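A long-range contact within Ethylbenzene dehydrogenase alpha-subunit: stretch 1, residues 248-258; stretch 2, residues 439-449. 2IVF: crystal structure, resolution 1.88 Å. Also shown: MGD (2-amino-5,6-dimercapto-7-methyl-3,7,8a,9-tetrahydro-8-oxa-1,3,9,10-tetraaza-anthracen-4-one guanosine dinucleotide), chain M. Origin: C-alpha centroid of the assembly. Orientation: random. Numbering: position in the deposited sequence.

Stretch 1 (248-258) ELIFMTCSNWS
Stretch 2 (439-449) RTCSYIGFSSA

Residues 249-253 and 440-444 are neighbouring parallel strands; their axes approach to 4.6 Å and their N-to-C directions differ by 11°. The register pairs Leu 249 with Thr 440, Ile 250 with Cys 441, Phe 251 with Ser 442, Met 252 with Tyr 443 and Thr 253 with Ile 444, at CA-CA distances of 4.4 to 5.0 Å. Phi/psi values remain extended throughout, from -145/125 at Leu 249 to -86/117 at Ile 444.

The odd-numbered residues of the first strand carry the ladder. Leu 249 N donates to Arg 439 O (3.0 Å), and Cys 441 N to Leu 249 O (3.0 Å). Phe 251 N reaches Cys 441 O at 2.9 Å, while Tyr 443 N returns to Phe 251 O at 2.7 Å. Thr 253 N to Tyr 443 O (2.9 Å, 173° at the hydrogen) and Gly 445 N to Thr 253 O (3.0 Å) complete it. At the start, Glu 248 (chi1 m, chi2 t, chi3 -45°) brings its carboxylate back to the neighbouring backbone: Arg 439 N donates to Glu 248 OE1 at 2.9 Å, and Glu 248 N donates to Arg 439 O at 2.7 Å. Arg 439 (t, p, p, chi4 84°) leads its end away from the other stretch.

Leu 249, Phe 251, Thr 253, Thr 440, Ser 442 and Ile 444 share one face of the sheet. Phe 251 (m, chi2 -81°) presents its ring edge to Thr 440 (m), with CD2 3.5 Å from Thr 440 CG2. Leu 249 (t, p) places CD2 3.5 Å from Thr 440 OG1. Ser 442 (m) sets OG 3.7 Å from Phe 251 CB; farther along, Thr 253 (t) meets Ile 444 (m, t) with CG2 3.9 Å from CG1.

The other face bears Ile 250 (m, t), Cys 441 (t), Met 252 and Tyr 443. Met 252 (m, m, chi3 148°) folds so that its end nears the second strand, SD lying 3.7 Å from Tyr 443 CB. Tyr 443 (t, chi2 -89°) has the largest covered area in the contact. The edge of Trp 257 (m, chi2 22°) points at its ring face: the five-membered ring and the tyrosine ring have centroids 4.5 Å apart and planes at 65°, with Trp 257 NE1 3.2 Å from Tyr 443 CD1. Ser 255 CB sits at the tyrosine ring's edge, 3.7 Å from CD1.

Beyond the strands, Cys 254 turns to phi/psi 48/37 and Ser 255 returns to -155/166. Cys 254 (m) points toward the second stretch, CB 3.5 Å from Ser 448 N, and its O accepts a weak bond from Ser 447 N (3.4 Å). Gly 445 begins a type I turn to Ser 448. An ideal CB there would lie 2.3 Å from Cys 254 O and 2.5 Å from Ser 255 CB, both clashes. Both stretches hold MGD by backbone amides: Asn 256 N to O1A and Phe 446 N to O2A, each 2.9 Å.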

# COMPACT_ATOMS: atom_id res chain seq x y z
N GLU A 248 -2.27 27.06 -4.40
CA GLU A 248 -1.69 27.78 -3.24
C GLU A 248 -2.23 27.18 -1.96
O GLU A 248 -1.66 27.32 -0.89
CB GLU A 248 -2.05 29.26 -3.32
CG GLU A 248 -1.51 29.93 -4.52
CD GLU A 248 -2.02 31.33 -4.70
OE1 GLU A 248 -3.23 31.57 -4.54
OE2 GLU A 248 -1.19 32.19 -5.04
N LEU A 249 -3.35 26.47 -2.06
CA LEU A 249 -3.98 25.90 -0.87
C LEU A 249 -4.57 24.59 -1.33
O LEU A 249 -5.21 24.56 -2.39
CB LEU A 249 -5.15 26.76 -0.38
CG LEU A 249 -5.95 26.33 0.84
CD1 LEU A 249 -5.03 26.17 2.06
CD2 LEU A 249 -7.10 27.38 1.12
N ILE A 250 -4.20 23.51 -0.64
CA ILE A 250 -4.56 22.14 -1.04
C ILE A 250 -5.30 21.47 0.11
O ILE A 250 -4.80 21.40 1.26
CB ILE A 250 -3.32 21.30 -1.39
CG1 ILE A 250 -2.52 21.93 -2.54
CG2 ILE A 250 -3.74 19.83 -1.70
CD1 ILE A 250 -1.06 21.48 -2.68
N PHE A 251 -6.48 20.96 -0.18
CA PHE A 251 -7.28 20.19 0.77
C PHE A 251 -7.35 18.71 0.41
O PHE A 251 -7.95 18.33 -0.61
CB PHE A 251 -8.74 20.71 0.81
CG PHE A 251 -8.89 22.02 1.45
CD1 PHE A 251 -8.95 22.14 2.84
CD2 PHE A 251 -9.03 23.16 0.69
CE1 PHE A 251 -9.08 23.37 3.44
CE2 PHE A 251 -9.20 24.38 1.29
CZ PHE A 251 -9.20 24.50 2.67
N MET A 252 -6.73 17.86 1.25
CA MET A 252 -6.85 16.41 1.14
C MET A 252 -7.95 16.02 2.09
O MET A 252 -7.79 16.22 3.29
CB MET A 252 -5.54 15.74 1.55
CG MET A 252 -4.41 16.06 0.60
SD MET A 252 -4.66 15.09 -0.91
CE MET A 252 -3.99 16.16 -2.14
N THR A 253 -9.05 15.47 1.57
CA THR A 253 -10.21 15.22 2.42
C THR A 253 -10.82 13.88 2.04
O THR A 253 -10.75 13.49 0.88
CB THR A 253 -11.24 16.34 2.30
OG1 THR A 253 -12.31 16.04 3.19
CG2 THR A 253 -11.77 16.53 0.87
N CYS A 254 -11.37 13.17 3.02
CA CYS A 254 -11.94 11.86 2.75
C CYS A 254 -10.97 11.02 1.93
O CYS A 254 -11.39 10.27 1.10
CB CYS A 254 -13.28 11.98 2.03
SG CYS A 254 -14.51 12.54 3.17
N SER A 255 -9.66 11.15 2.19
CA SER A 255 -8.67 10.53 1.33
C SER A 255 -7.39 10.32 2.17
O SER A 255 -7.28 10.86 3.27
CB SER A 255 -8.43 11.41 0.10
OG SER A 255 -7.71 12.59 0.45
N ASN A 256 -6.46 9.52 1.67
CA ASN A 256 -5.28 9.13 2.43
C ASN A 256 -4.16 8.75 1.46
O ASN A 256 -3.75 7.59 1.37
CB ASN A 256 -5.62 7.97 3.35
CG ASN A 256 -4.48 7.57 4.22
OD1 ASN A 256 -3.58 8.34 4.49
ND2 ASN A 256 -4.50 6.33 4.64
N TRP A 257 -3.73 9.75 0.70
CA TRP A 257 -2.69 9.55 -0.31
C TRP A 257 -1.44 8.80 0.14
O TRP A 257 -0.78 8.16 -0.69
CB TRP A 257 -2.28 10.87 -0.89
CG TRP A 257 -3.14 11.39 -2.02
CD1 TRP A 257 -4.44 11.04 -2.31
CD2 TRP A 257 -2.78 12.39 -2.94
NE1 TRP A 257 -4.88 11.74 -3.40
CE2 TRP A 257 -3.87 12.59 -3.81
CE3 TRP A 257 -1.61 13.08 -3.16
CZ2 TRP A 257 -3.82 13.50 -4.87
CZ3 TRP A 257 -1.57 13.97 -4.19
CH2 TRP A 257 -2.64 14.16 -5.04
N SER A 258 -1.02 8.97 1.41
CA SER A 258 0.11 8.19 1.92
C SER A 258 -0.10 6.72 1.60
O SER A 258 0.77 6.05 1.12
CB SER A 258 0.26 8.34 3.41
OG SER A 258 1.28 7.49 3.90
N ARG A 439 -5.75 30.22 -4.63
CA ARG A 439 -6.03 29.19 -5.60
C ARG A 439 -6.00 27.82 -4.92
O ARG A 439 -4.99 27.38 -4.37
CB ARG A 439 -5.03 29.26 -6.76
CG ARG A 439 -5.30 28.29 -7.86
CD ARG A 439 -6.58 28.67 -8.67
NE ARG A 439 -6.61 30.05 -9.13
CZ ARG A 439 -6.04 30.52 -10.24
NH1 ARG A 439 -5.36 29.74 -11.07
NH2 ARG A 439 -6.16 31.82 -10.53
N THR A 440 -7.12 27.13 -4.96
CA THR A 440 -7.39 26.02 -4.09
C THR A 440 -7.76 24.78 -4.90
O THR A 440 -8.58 24.85 -5.80
CB THR A 440 -8.50 26.33 -3.12
OG1 THR A 440 -8.11 27.45 -2.27
CG2 THR A 440 -8.90 25.05 -2.30
N CYS A 441 -7.07 23.69 -4.60
CA CYS A 441 -7.26 22.40 -5.23
C CYS A 441 -7.55 21.48 -4.05
O CYS A 441 -6.93 21.59 -2.95
CB CYS A 441 -6.01 21.95 -5.97
SG CYS A 441 -6.30 20.51 -7.04
N SER A 442 -8.48 20.56 -4.26
CA SER A 442 -8.79 19.54 -3.32
C SER A 442 -8.57 18.16 -3.92
O SER A 442 -8.59 17.95 -5.16
CB SER A 442 -10.27 19.67 -2.88
OG SER A 442 -10.55 20.96 -2.37
N TYR A 443 -8.35 17.20 -3.05
CA TYR A 443 -8.60 15.80 -3.43
C TYR A 443 -9.58 15.23 -2.44
O TYR A 443 -9.23 14.96 -1.30
CB TYR A 443 -7.34 14.94 -3.45
CG TYR A 443 -7.57 13.61 -4.15
CD1 TYR A 443 -8.02 12.48 -3.44
CD2 TYR A 443 -7.42 13.50 -5.52
CE1 TYR A 443 -8.25 11.29 -4.10
CE2 TYR A 443 -7.62 12.31 -6.17
CZ TYR A 443 -8.04 11.21 -5.46
OH TYR A 443 -8.34 10.03 -6.12
N ILE A 444 -10.80 15.07 -2.92
CA ILE A 444 -11.82 14.33 -2.25
C ILE A 444 -11.68 12.88 -2.63
O ILE A 444 -11.85 12.51 -3.80
CB ILE A 444 -13.23 14.76 -2.72
CG1 ILE A 444 -13.39 16.28 -2.64
CG2 ILE A 444 -14.29 14.08 -1.84
CD1 ILE A 444 -14.72 16.78 -3.18
N GLY A 445 -11.40 12.05 -1.64
CA GLY A 445 -11.26 10.64 -1.84
C GLY A 445 -12.57 9.92 -1.73
O GLY A 445 -13.63 10.50 -1.51
N PHE A 446 -12.48 8.63 -1.82
CA PHE A 446 -13.68 7.84 -1.98
C PHE A 446 -14.29 7.39 -0.67
O PHE A 446 -15.34 6.72 -0.66
CB PHE A 446 -13.43 6.70 -2.96
CG PHE A 446 -13.28 7.16 -4.39
CD1 PHE A 446 -14.37 7.69 -5.09
CD2 PHE A 446 -12.07 7.06 -5.04
CE1 PHE A 446 -14.24 8.11 -6.43
CE2 PHE A 446 -11.94 7.48 -6.39
CZ PHE A 446 -13.03 8.01 -7.06
N SER A 447 -13.72 7.87 0.45
CA SER A 447 -14.46 7.80 1.70
C SER A 447 -15.67 8.72 1.68
O SER A 447 -16.58 8.55 2.48
CB SER A 447 -13.57 8.17 2.88
OG SER A 447 -12.81 7.04 3.30
N SER A 448 -15.67 9.74 0.82
CA SER A 448 -16.85 10.62 0.76
C SER A 448 -18.05 9.81 0.27
O SER A 448 -19.19 9.85 0.83
CB SER A 448 -16.60 11.79 -0.20
OG SER A 448 -17.73 12.67 -0.24
N ALA A 449 -17.82 9.08 -0.81
CA ALA A 449 -18.95 8.29 -1.37
C ALA A 449 -19.38 7.20 -0.42
O ALA A 449 -20.52 6.77 -0.43
CB ALA A 449 -18.57 7.67 -2.70
PB MGD M . -9.80 6.19 1.45
O1B MGD M . -8.66 5.24 1.53
O2B MGD M . -11.14 5.61 1.75
O3B MGD M . -9.96 6.97 0.08
O3A MGD M . -8.37 5.95 -1.63
PA MGD M . -8.87 7.35 -1.06
O1A MGD M . -7.67 8.02 -0.53
O2A MGD M . -9.65 8.05 -2.07
O5' MGD M . -9.56 7.42 2.46
C5' MGD M . -9.26 7.14 3.83
C4' MGD M . -9.38 8.42 4.66
O4' MGD M . -10.75 8.82 4.73
C3' MGD M . -9.07 7.96 6.06
O3' MGD M . -7.67 8.17 6.26
C2' MGD M . -9.93 8.88 6.93
O2' MGD M . -9.09 9.76 7.69
C1' MGD M . -10.77 9.65 5.90
N9 MGD M . -12.17 9.76 6.40
C8 MGD M . -12.99 8.78 6.79
N7 MGD M . -14.19 9.28 7.13
C5 MGD M . -14.11 10.62 6.93
C6 MGD M . -14.95 11.70 7.11
O6 MGD M . -16.11 11.64 7.56
N1 MGD M . -14.46 12.96 6.76
C2 MGD M . -13.17 13.21 6.27
N2 MGD M . -12.78 14.50 5.98
N3 MGD M . -12.38 12.15 6.09
C4 MGD M . -12.82 10.90 6.43
C10 MGD M . -9.25 5.04 -2.19
C11 MGD M . -8.67 4.56 -3.50
O11 MGD M . -7.45 4.02 -3.24
C12 MGD M . -9.57 3.60 -4.28
S12 MGD M . -11.33 3.75 -4.27
C13 MGD M . -9.00 2.60 -5.03
S13 MGD M . -10.02 1.53 -5.93
C14 MGD M . -7.53 2.41 -5.04
N15 MGD M . -7.23 1.30 -4.09
C16 MGD M . -6.01 1.22 -3.41
C17 MGD M . -5.64 0.15 -2.64
O17 MGD M . -6.40 -0.84 -2.49
N18 MGD M . -4.39 0.19 -2.00
C19 MGD M . -3.52 1.23 -2.12
N19 MGD M . -2.35 1.17 -1.46
N20 MGD M . -3.93 2.28 -2.85
C21 MGD M . -5.11 2.28 -3.50
N22 MGD M . -5.50 3.38 -4.26
C23 MGD M . -6.87 3.71 -4.51